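Local coordinates for FAD linked oxidase-like protein (Myceliophthora thermophila, PDB 5L6F) that oxidises the C1 hydroxyl of xylobiose and longer xylooligosaccharides to the lactone with its bicovalently bound FAD, passing the electrons to molecular oxygen to form hydrogen peroxide, at the beta-D-xylopyranose and flavin-adenine dinucleotide site and the beta-D-xylopyranose site. Residues are numbered along the deposited sequence; one frame, centred on the assembly and turned at random.

Site 1: the beta-D-xylopyranose and flavin-adenine dinucleotide site. Residues 89, 91-96, 100, 154-155, 158-159, 161-163, 165, 169, 215, 220, 272, 376, 412, 450-451. With XYP (beta-D-xylopyranose), chain B; XYP (beta-D-xylopyranose), chain C; FAD (flavin-adenine dinucleotide), chain D.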
# COMPACT_ATOMS: atom_id res chain seq x y z
N PRO A 89 -4.52 -9.56 12.06
CA PRO A 89 -4.22 -8.27 12.61
C PRO A 89 -4.88 -7.16 11.80
O PRO A 89 -4.99 -7.26 10.57
CB PRO A 89 -2.70 -8.18 12.48
CG PRO A 89 -2.39 -9.00 11.29
CD PRO A 89 -3.39 -10.11 11.29
N SER A 91 -4.32 -3.03 11.59
CA SER A 91 -3.44 -1.94 11.98
C SER A 91 -4.19 -0.64 11.70
O SER A 91 -4.81 -0.11 12.60
CB SER A 91 -2.09 -2.04 11.26
OG SER A 91 -1.29 -0.86 11.42
N GLY A 92 -4.18 -0.16 10.46
CA GLY A 92 -4.95 1.04 10.10
C GLY A 92 -6.36 0.81 9.57
O GLY A 92 -7.16 1.75 9.44
N GLY A 93 -6.67 -0.44 9.24
CA GLY A 93 -7.96 -0.82 8.67
C GLY A 93 -8.19 -0.41 7.23
O GLY A 93 -9.34 -0.46 6.77
N HIS A 94 -7.14 0.02 6.51
CA HIS A 94 -7.32 0.54 5.14
C HIS A 94 -7.41 -0.46 4.01
O HIS A 94 -7.58 -0.07 2.85
CB HIS A 94 -6.25 1.61 4.79
CG HIS A 94 -6.71 2.98 5.11
ND1 HIS A 94 -7.22 3.86 4.16
CD2 HIS A 94 -6.83 3.59 6.31
CE1 HIS A 94 -7.60 4.96 4.79
NE2 HIS A 94 -7.38 4.82 6.09
N SER A 95 -7.34 -1.75 4.31
CA SER A 95 -7.44 -2.74 3.24
C SER A 95 -8.66 -2.44 2.38
O SER A 95 -9.77 -2.37 2.89
CB SER A 95 -7.62 -4.14 3.79
OG SER A 95 -7.87 -5.10 2.75
N TYR A 96 -8.47 -2.38 1.07
CA TYR A 96 -9.55 -2.17 0.14
C TYR A 96 -10.55 -3.33 0.08
O TYR A 96 -11.67 -3.16 -0.44
CB TYR A 96 -8.99 -1.89 -1.26
CG TYR A 96 -8.34 -0.53 -1.46
CD1 TYR A 96 -8.12 0.36 -0.40
CD2 TYR A 96 -7.90 -0.15 -2.72
CE1 TYR A 96 -7.54 1.58 -0.60
CE2 TYR A 96 -7.31 1.08 -2.94
CZ TYR A 96 -7.12 1.95 -1.88
OH TYR A 96 -6.54 3.20 -2.07
N GLY A 100 -8.19 -6.89 6.94
CA GLY A 100 -7.85 -6.70 8.35
C GLY A 100 -8.95 -7.21 9.25
O GLY A 100 -8.71 -7.57 10.40
N THR A 154 1.04 8.37 0.83
CA THR A 154 0.30 9.55 1.14
C THR A 154 -0.83 8.96 1.96
O THR A 154 -1.13 7.77 1.87
CB THR A 154 -0.29 10.19 -0.14
OG1 THR A 154 -1.33 9.34 -0.65
CG2 THR A 154 0.80 10.36 -1.25
N CYS A 155 -1.53 9.75 2.74
CA CYS A 155 -2.69 9.18 3.42
C CYS A 155 -2.30 8.98 4.88
O CYS A 155 -1.77 7.92 5.27
CB CYS A 155 -3.19 7.84 2.81
SG CYS A 155 -4.11 7.86 1.23
N VAL A 158 -3.46 5.70 7.09
CA VAL A 158 -3.04 4.37 6.75
C VAL A 158 -2.15 3.78 7.84
O VAL A 158 -1.29 4.45 8.37
CB VAL A 158 -2.34 4.38 5.39
CG1 VAL A 158 -1.56 3.10 5.14
CG2 VAL A 158 -3.39 4.58 4.29
N GLY A 159 -2.37 2.50 8.13
CA GLY A 159 -1.61 1.85 9.18
C GLY A 159 -0.26 1.42 8.65
O GLY A 159 -0.15 0.98 7.53
N GLY A 161 1.24 -1.22 9.51
CA GLY A 161 1.21 -2.68 9.44
C GLY A 161 0.93 -3.23 8.05
O GLY A 161 1.76 -3.96 7.47
N GLY A 162 -0.22 -2.90 7.48
CA GLY A 162 -0.52 -3.37 6.16
C GLY A 162 0.33 -2.69 5.11
O GLY A 162 0.75 -3.30 4.13
N HIS A 163 0.58 -1.41 5.29
CA HIS A 163 1.27 -0.63 4.27
C HIS A 163 2.69 -1.15 4.04
O HIS A 163 3.06 -1.47 2.89
CB HIS A 163 1.29 0.84 4.72
CG HIS A 163 1.82 1.79 3.70
ND1 HIS A 163 1.13 2.12 2.55
CD2 HIS A 163 2.96 2.52 3.69
CE1 HIS A 163 1.83 3.02 1.88
NE2 HIS A 163 2.95 3.26 2.54
N LEU A 165 4.25 -3.88 5.03
CA LEU A 165 4.46 -5.30 4.80
C LEU A 165 4.16 -5.75 3.37
O LEU A 165 4.49 -6.89 2.99
CB LEU A 165 3.69 -6.13 5.83
CG LEU A 165 4.19 -6.05 7.26
CD1 LEU A 165 3.24 -6.77 8.21
CD2 LEU A 165 5.60 -6.61 7.43
N PHE A 169 4.11 2.90 -1.52
CA PHE A 169 4.61 3.82 -2.52
C PHE A 169 4.06 5.24 -2.30
O PHE A 169 2.84 5.44 -2.15
CB PHE A 169 4.23 3.33 -3.92
CG PHE A 169 4.86 4.14 -5.03
CD1 PHE A 169 4.30 5.35 -5.45
CD2 PHE A 169 6.04 3.72 -5.63
CE1 PHE A 169 4.91 6.12 -6.44
CE2 PHE A 169 6.65 4.48 -6.63
CZ PHE A 169 6.10 5.69 -7.02
N SER A 215 1.34 -10.08 5.70
CA SER A 215 0.04 -10.49 6.25
C SER A 215 -0.11 -12.01 6.41
O SER A 215 -1.03 -12.46 7.08
CB SER A 215 -1.10 -9.97 5.36
OG SER A 215 -0.90 -10.34 4.01
N VAL A 220 3.16 -8.95 13.07
CA VAL A 220 4.30 -8.10 13.44
C VAL A 220 3.86 -7.26 14.63
O VAL A 220 2.84 -6.55 14.56
CB VAL A 220 4.75 -7.20 12.29
CG1 VAL A 220 5.83 -6.26 12.76
CG2 VAL A 220 5.26 -8.05 11.15
N ARG A 272 3.50 11.30 -10.69
CA ARG A 272 2.45 10.40 -11.13
C ARG A 272 1.50 11.15 -12.04
O ARG A 272 1.41 12.38 -11.99
CB ARG A 272 1.66 9.90 -9.91
CG ARG A 272 0.74 10.95 -9.29
CD ARG A 272 0.20 10.50 -7.94
NE ARG A 272 -0.73 11.45 -7.34
CZ ARG A 272 -1.26 11.31 -6.13
NH1 ARG A 272 -0.93 10.26 -5.38
NH2 ARG A 272 -2.09 12.22 -5.65
N TYR A 376 -11.11 7.51 -10.42
CA TYR A 376 -9.82 8.05 -10.85
C TYR A 376 -8.86 6.94 -11.20
O TYR A 376 -9.08 5.78 -10.85
CB TYR A 376 -9.21 9.01 -9.82
CG TYR A 376 -8.88 8.43 -8.45
CD1 TYR A 376 -7.69 7.72 -8.25
CD2 TYR A 376 -9.74 8.59 -7.37
CE1 TYR A 376 -7.38 7.18 -7.00
CE2 TYR A 376 -9.42 8.06 -6.12
CZ TYR A 376 -8.23 7.37 -5.96
OH TYR A 376 -7.87 6.81 -4.76
N GLU A 412 -3.21 2.64 -9.69
CA GLU A 412 -4.41 2.50 -8.90
C GLU A 412 -5.61 2.92 -9.75
O GLU A 412 -5.62 4.02 -10.28
CB GLU A 412 -4.37 3.39 -7.67
CG GLU A 412 -5.51 3.12 -6.69
CD GLU A 412 -5.47 4.04 -5.48
OE1 GLU A 412 -4.59 4.93 -5.41
OE2 GLU A 412 -6.34 3.88 -4.60
N ASN A 450 -1.50 -3.86 -1.84
CA ASN A 450 -1.89 -2.66 -1.13
C ASN A 450 -3.12 -1.95 -1.73
O ASN A 450 -3.73 -1.14 -1.07
CB ASN A 450 -0.70 -1.73 -0.93
CG ASN A 450 0.04 -2.03 0.36
OD1 ASN A 450 -0.50 -2.67 1.26
ND2 ASN A 450 1.28 -1.59 0.44
N TYR A 451 -3.49 -2.28 -2.97
CA TYR A 451 -4.81 -1.93 -3.50
C TYR A 451 -5.57 -3.24 -3.74
O TYR A 451 -5.87 -3.64 -4.89
CB TYR A 451 -4.70 -1.11 -4.78
CG TYR A 451 -3.81 0.10 -4.68
CD1 TYR A 451 -3.92 0.94 -3.60
CD2 TYR A 451 -2.87 0.38 -5.65
CE1 TYR A 451 -3.10 2.06 -3.49
CE2 TYR A 451 -2.04 1.47 -5.54
CZ TYR A 451 -2.16 2.31 -4.45
OH TYR A 451 -1.37 3.42 -4.29
O1 XYP B . -2.66 5.69 -3.43
C1 XYP B . -3.43 6.74 -2.85
C2 XYP B . -3.08 8.07 -3.54
C3 XYP B . -4.00 9.19 -3.04
C4 XYP B . -5.45 8.76 -3.19
C5 XYP B . -5.67 7.46 -2.41
O2 XYP B . -1.72 8.44 -3.30
O3 XYP B . -3.75 10.39 -3.78
O4 XYP B . -6.33 9.79 -2.72
O5 XYP B . -4.83 6.44 -2.97
C1 XYP C . -7.13 10.37 -3.75
C2 XYP C . -8.17 11.30 -3.14
C3 XYP C . -9.11 11.81 -4.22
C4 XYP C . -8.31 12.45 -5.35
C5 XYP C . -7.12 11.59 -5.80
O2 XYP C . -8.92 10.60 -2.13
O3 XYP C . -10.05 12.74 -3.66
O4 XYP C . -9.18 12.69 -6.46
O5 XYP C . -6.34 11.13 -4.68
PA FAD D . -5.27 -3.18 7.44
O1A FAD D . -5.29 -3.05 8.94
O2A FAD D . -6.59 -3.38 6.76
O5B FAD D . -4.24 -4.31 7.02
C5B FAD D . -4.02 -4.71 5.66
C4B FAD D . -3.45 -6.12 5.64
O4B FAD D . -2.20 -6.15 6.34
C3B FAD D . -4.38 -7.13 6.31
O3B FAD D . -4.23 -8.39 5.64
C2B FAD D . -3.80 -7.22 7.70
O2B FAD D . -4.16 -8.43 8.36
C1B FAD D . -2.30 -7.07 7.45
N9A FAD D . -1.64 -6.50 8.63
C8A FAD D . -1.92 -5.36 9.28
N7A FAD D . -1.13 -5.21 10.36
C5A FAD D . -0.30 -6.29 10.36
C6A FAD D . 0.77 -6.77 11.24
N6A FAD D . 1.10 -5.98 12.28
N1A FAD D . 1.34 -7.95 10.95
C2A FAD D . 1.02 -8.68 9.88
N3A FAD D . 0.01 -8.31 9.02
C4A FAD D . -0.64 -7.13 9.24
N1 FAD D . -0.86 2.52 -0.60
C2 FAD D . 0.31 2.94 -1.19
O2 FAD D . 1.18 2.05 -1.52
N3 FAD D . 0.54 4.28 -1.38
C4 FAD D . -0.31 5.26 -1.00
O4 FAD D . -0.09 6.51 -1.21
C4X FAD D . -1.58 4.86 -0.35
N5 FAD D . -2.51 5.76 0.07
C5X FAD D . -3.67 5.35 0.69
C6 FAD D . -4.61 6.28 1.14
C7 FAD D . -5.80 5.82 1.76
C7M FAD D . -6.84 6.79 2.24
C8 FAD D . -6.05 4.37 2.00
C8M FAD D . -7.28 3.88 2.76
C9 FAD D . -5.10 3.46 1.57
C9A FAD D . -3.94 3.89 0.91
N10 FAD D . -2.98 2.97 0.45
C10 FAD D . -1.80 3.41 -0.17
C1' FAD D . -3.16 1.53 0.59
C2' FAD D . -2.54 0.96 1.82
O2' FAD D . -1.15 0.93 1.60
C3' FAD D . -3.08 -0.45 1.99
O3' FAD D . -4.51 -0.44 2.05
C4' FAD D . -2.50 -1.02 3.29
O4' FAD D . -2.42 -2.44 3.17
C5' FAD D . -3.33 -0.61 4.48
O5' FAD D . -2.62 -0.93 5.71
P FAD D . -3.46 -0.86 7.06
O1P FAD D . -2.61 -1.34 8.20
O2P FAD D . -4.11 0.48 7.15
O3P FAD D . -4.63 -1.89 6.71
O HOH W 1 -5.75 -2.48 0.21
O HOH W 2 0.77 7.04 -3.56
O HOH W 3 -1.80 11.99 -2.79

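Site 2: the beta-D-xylopyranose site. Residues 56-57, 343, 426, 430, 454-455. With XYP (beta-D-xylopyranose), chain E; XYP (beta-D-xylopyranose), chain F.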
# COMPACT_ATOMS: atom_id res chain seq x y z
N ARG A 56 -18.34 -0.75 1.47
CA ARG A 56 -18.94 -1.79 0.64
C ARG A 56 -18.72 -3.16 1.25
O ARG A 56 -19.46 -4.07 0.91
CB ARG A 56 -18.33 -1.78 -0.76
CG ARG A 56 -19.00 -2.67 -1.78
CD ARG A 56 -18.35 -2.51 -3.16
NE ARG A 56 -17.02 -3.10 -3.28
CZ ARG A 56 -16.77 -4.42 -3.35
NH1 ARG A 56 -17.77 -5.31 -3.33
NH2 ARG A 56 -15.52 -4.85 -3.47
N LEU A 57 -17.75 -3.29 2.16
CA LEU A 57 -17.32 -4.59 2.66
C LEU A 57 -17.19 -4.67 4.20
O LEU A 57 -16.10 -4.85 4.73
CB LEU A 57 -15.98 -4.98 2.01
CG LEU A 57 -16.00 -5.15 0.48
CD1 LEU A 57 -14.57 -5.31 -0.03
CD2 LEU A 57 -16.88 -6.34 0.09
N TYR A 343 -15.04 0.29 -5.41
CA TYR A 343 -14.30 -0.85 -5.94
C TYR A 343 -12.98 -0.30 -6.50
O TYR A 343 -12.93 0.82 -6.99
CB TYR A 343 -15.10 -1.59 -7.01
CG TYR A 343 -14.40 -2.79 -7.59
CD1 TYR A 343 -13.95 -3.80 -6.78
CD2 TYR A 343 -14.20 -2.91 -8.96
CE1 TYR A 343 -13.30 -4.90 -7.30
CE2 TYR A 343 -13.56 -4.02 -9.50
CZ TYR A 343 -13.10 -5.01 -8.65
OH TYR A 343 -12.45 -6.12 -9.15
N PHE A 426 -18.57 -3.40 -11.27
CA PHE A 426 -17.24 -4.00 -11.33
C PHE A 426 -16.74 -4.14 -12.77
O PHE A 426 -15.55 -4.06 -13.02
CB PHE A 426 -17.24 -5.37 -10.68
CG PHE A 426 -17.81 -5.35 -9.29
CD1 PHE A 426 -17.02 -4.97 -8.24
CD2 PHE A 426 -19.14 -5.62 -9.06
CE1 PHE A 426 -17.53 -4.91 -6.96
CE2 PHE A 426 -19.66 -5.55 -7.78
CZ PHE A 426 -18.86 -5.20 -6.73
N ASP A 430 -12.90 -3.69 -14.47
CA ASP A 430 -12.50 -4.98 -15.02
C ASP A 430 -12.17 -4.86 -16.51
O ASP A 430 -11.18 -5.42 -16.98
CB ASP A 430 -13.60 -6.02 -14.81
CG ASP A 430 -13.65 -6.53 -13.39
OD1 ASP A 430 -12.79 -6.13 -12.56
OD2 ASP A 430 -14.57 -7.33 -13.09
N PRO A 454 -10.71 -7.73 -4.24
CA PRO A 454 -11.39 -8.97 -3.87
C PRO A 454 -12.19 -9.60 -5.02
O PRO A 454 -12.82 -10.66 -4.84
CB PRO A 454 -12.28 -8.53 -2.70
CG PRO A 454 -12.62 -7.09 -3.04
CD PRO A 454 -11.37 -6.53 -3.67
N GLY A 455 -12.18 -8.97 -6.18
CA GLY A 455 -12.76 -9.57 -7.39
C GLY A 455 -11.91 -10.72 -7.91
O GLY A 455 -12.41 -11.54 -8.66
O1 XYP E . -18.71 -8.97 -13.37
C1 XYP E . -18.56 -9.57 -12.09
C2 XYP E . -17.07 -9.73 -11.86
C3 XYP E . -16.79 -10.27 -10.46
C4 XYP E . -17.48 -9.40 -9.43
C5 XYP E . -18.94 -9.16 -9.77
O2 XYP E . -16.49 -10.63 -12.80
O3 XYP E . -15.37 -10.33 -10.25
O4 XYP E . -17.40 -10.05 -8.15
O5 XYP E . -19.10 -8.68 -11.12
C1 XYP F . -17.37 -9.17 -7.05
C2 XYP F . -17.82 -9.96 -5.83
C3 XYP F . -17.61 -9.12 -4.58
C4 XYP F . -16.16 -8.63 -4.52
C5 XYP F . -15.83 -7.90 -5.81
O2 XYP F . -19.19 -10.34 -5.95
O3 XYP F . -17.90 -9.93 -3.44
O4 XYP F . -15.99 -7.71 -3.45
O5 XYP F . -16.01 -8.77 -6.92
O HOH W 4 -14.24 -7.94 -10.40
O HOH W 5 -15.34 -12.20 -7.97
O HOH W 6 -16.74 -7.63 -14.44

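Site 1: the beta-D-xylopyranose and flavin-adenine dinucleotide site
The active site is the bicovalent flavin pocket of the PCMH-type, berberine-bridge-like oxidases, with the reducing-end xylose, XYP (chain B), against the isoalloxazine, its C1 3.2 Å from FAD N5, an arrangement suited to hydride transfer. Two bonds fix the dimethylbenzene end: His94 ND1 to the 8-methyl carbon C8M, and Cys155 SG to C6. The His94 imidazole stands edge-to-face to the FAD benzene ring, the planes 70° apart. Val158 CG2 lies over that benzene ring. At the pyrimidine end Phe169 N donates to FAD O2, and Phe169 O meets FAD N3 at 2.7 Å. Thr154 holds FAD O4 with its backbone N, and its hydroxyl OG1, in the crowded position between backbone N and carbonyl carbon (chi1 70°), reaches both FAD O4 and, 2.8 Å away, O2 of XYP (chain B). Backbone amides of Ser91, Gly92, Gly93, His94, Ser95, Gly159 and Gly162 ring the diphosphate, which would probably help to offset its negative charge. His163, CG anti to its backbone N, points ND1 almost straight (170° at H) at the ribityl hydroxyl O2'.

Both sugars are poorly ordered, so their contacts are approximate. The anomeric hydroxyl O1 of XYP (chain B) meets Tyr451 OH at 2.7 Å and Glu412 OE1 at 2.9 Å, consistent with Tyr451 acting as the base that takes the O1 proton, perhaps aided by Glu412. Glu412 CG packs over the centre of the Tyr451 ring. Arg272, extended from CG to NE, brings NH1 to O2 of XYP (chain B) at 2.9 Å. Tyr376 lays its ring face beneath C5 of XYP (chain C). Tyr96 OH donates to Glu412 OE2 at 2.6 Å, from above the carboxylate plane.

Site 2: the beta-D-xylopyranose site
The Phe426 ring carries the sugar on one face: C1 of XYP (chain F) lies 4.1 Å above the plane of Phe426, over its centre, so the phenyl sits under the linkage between the two xyloses. Phe426 CD2 touches C5 of XYP (chain E) and CE1 touches C5 of XYP (chain F), each pair 3.6 Å apart. At the rim, in plane, stand Arg56 CZ and Tyr343 CD1. The Tyr343 ring in turn has Phe426 CD1 over its centre, and the Arg56 guanidinium has Phe426 CE1 over one face and Leu57 CD2 toward the rim of the other, so this flat cation is held between two apolar groups.

The Arg56 guanidinium meets the sugar end-on: Arg56 NH1 (3.0 Å) and NH2 (2.9 Å) both donate to O4 of XYP (chain F), which lies 2° out of the guanidinium plane. The chain runs with CG anti to the backbone N (chi1 -171°) and then bends at chi3 (72°) to turn the tip there. An alanine at Arg56 would remove both donors and the flat group against Phe426, and would probably weaken the hold on the O4 end and loosen the phenyl.

Pro454 CG approaches the same O4 of XYP (chain F) at 3.5 Å, and Gly455 CA lies beside C5 and the ring oxygen. Several hydroxyls of XYP (chain E) are reached through water: Asp430 OD2 binds water 6 at 2.6 Å, which bridges to O1, and water 4, shared with Tyr343 OH, which bridges to O3. More than half of XYP (chain E) and a smaller share of XYP (chain F) stay uncovered, which suggests a shallow surface site, perhaps occupied because xylobiose was supplied. Phe426 and Asp430 lie one turn apart at the start of helix 426-437, Tyr343 is on strand 341-349, and Arg56, Leu57, Pro454 and Gly455 come from loops.

The C-alpha centres of site 1 and site 2 are about 16 Å apart within the single chain, and the two share no residue. The nearest sequence connection runs from Asn450 and Tyr451, in the 3-10 helix 449-451 of site 1, to Pro454 and Gly455 of site 2. Burial differs chiefly for the inner sugar: XYP (chain B) is almost wholly hidden, whereas XYP (chain C) is covered to about the same extent as XYP (chain F) of site 2. With FAD in site 1, oxidation belongs there; site 2 may be a secondary sugar-binding surface, and the structure alone does not show a functional coupling.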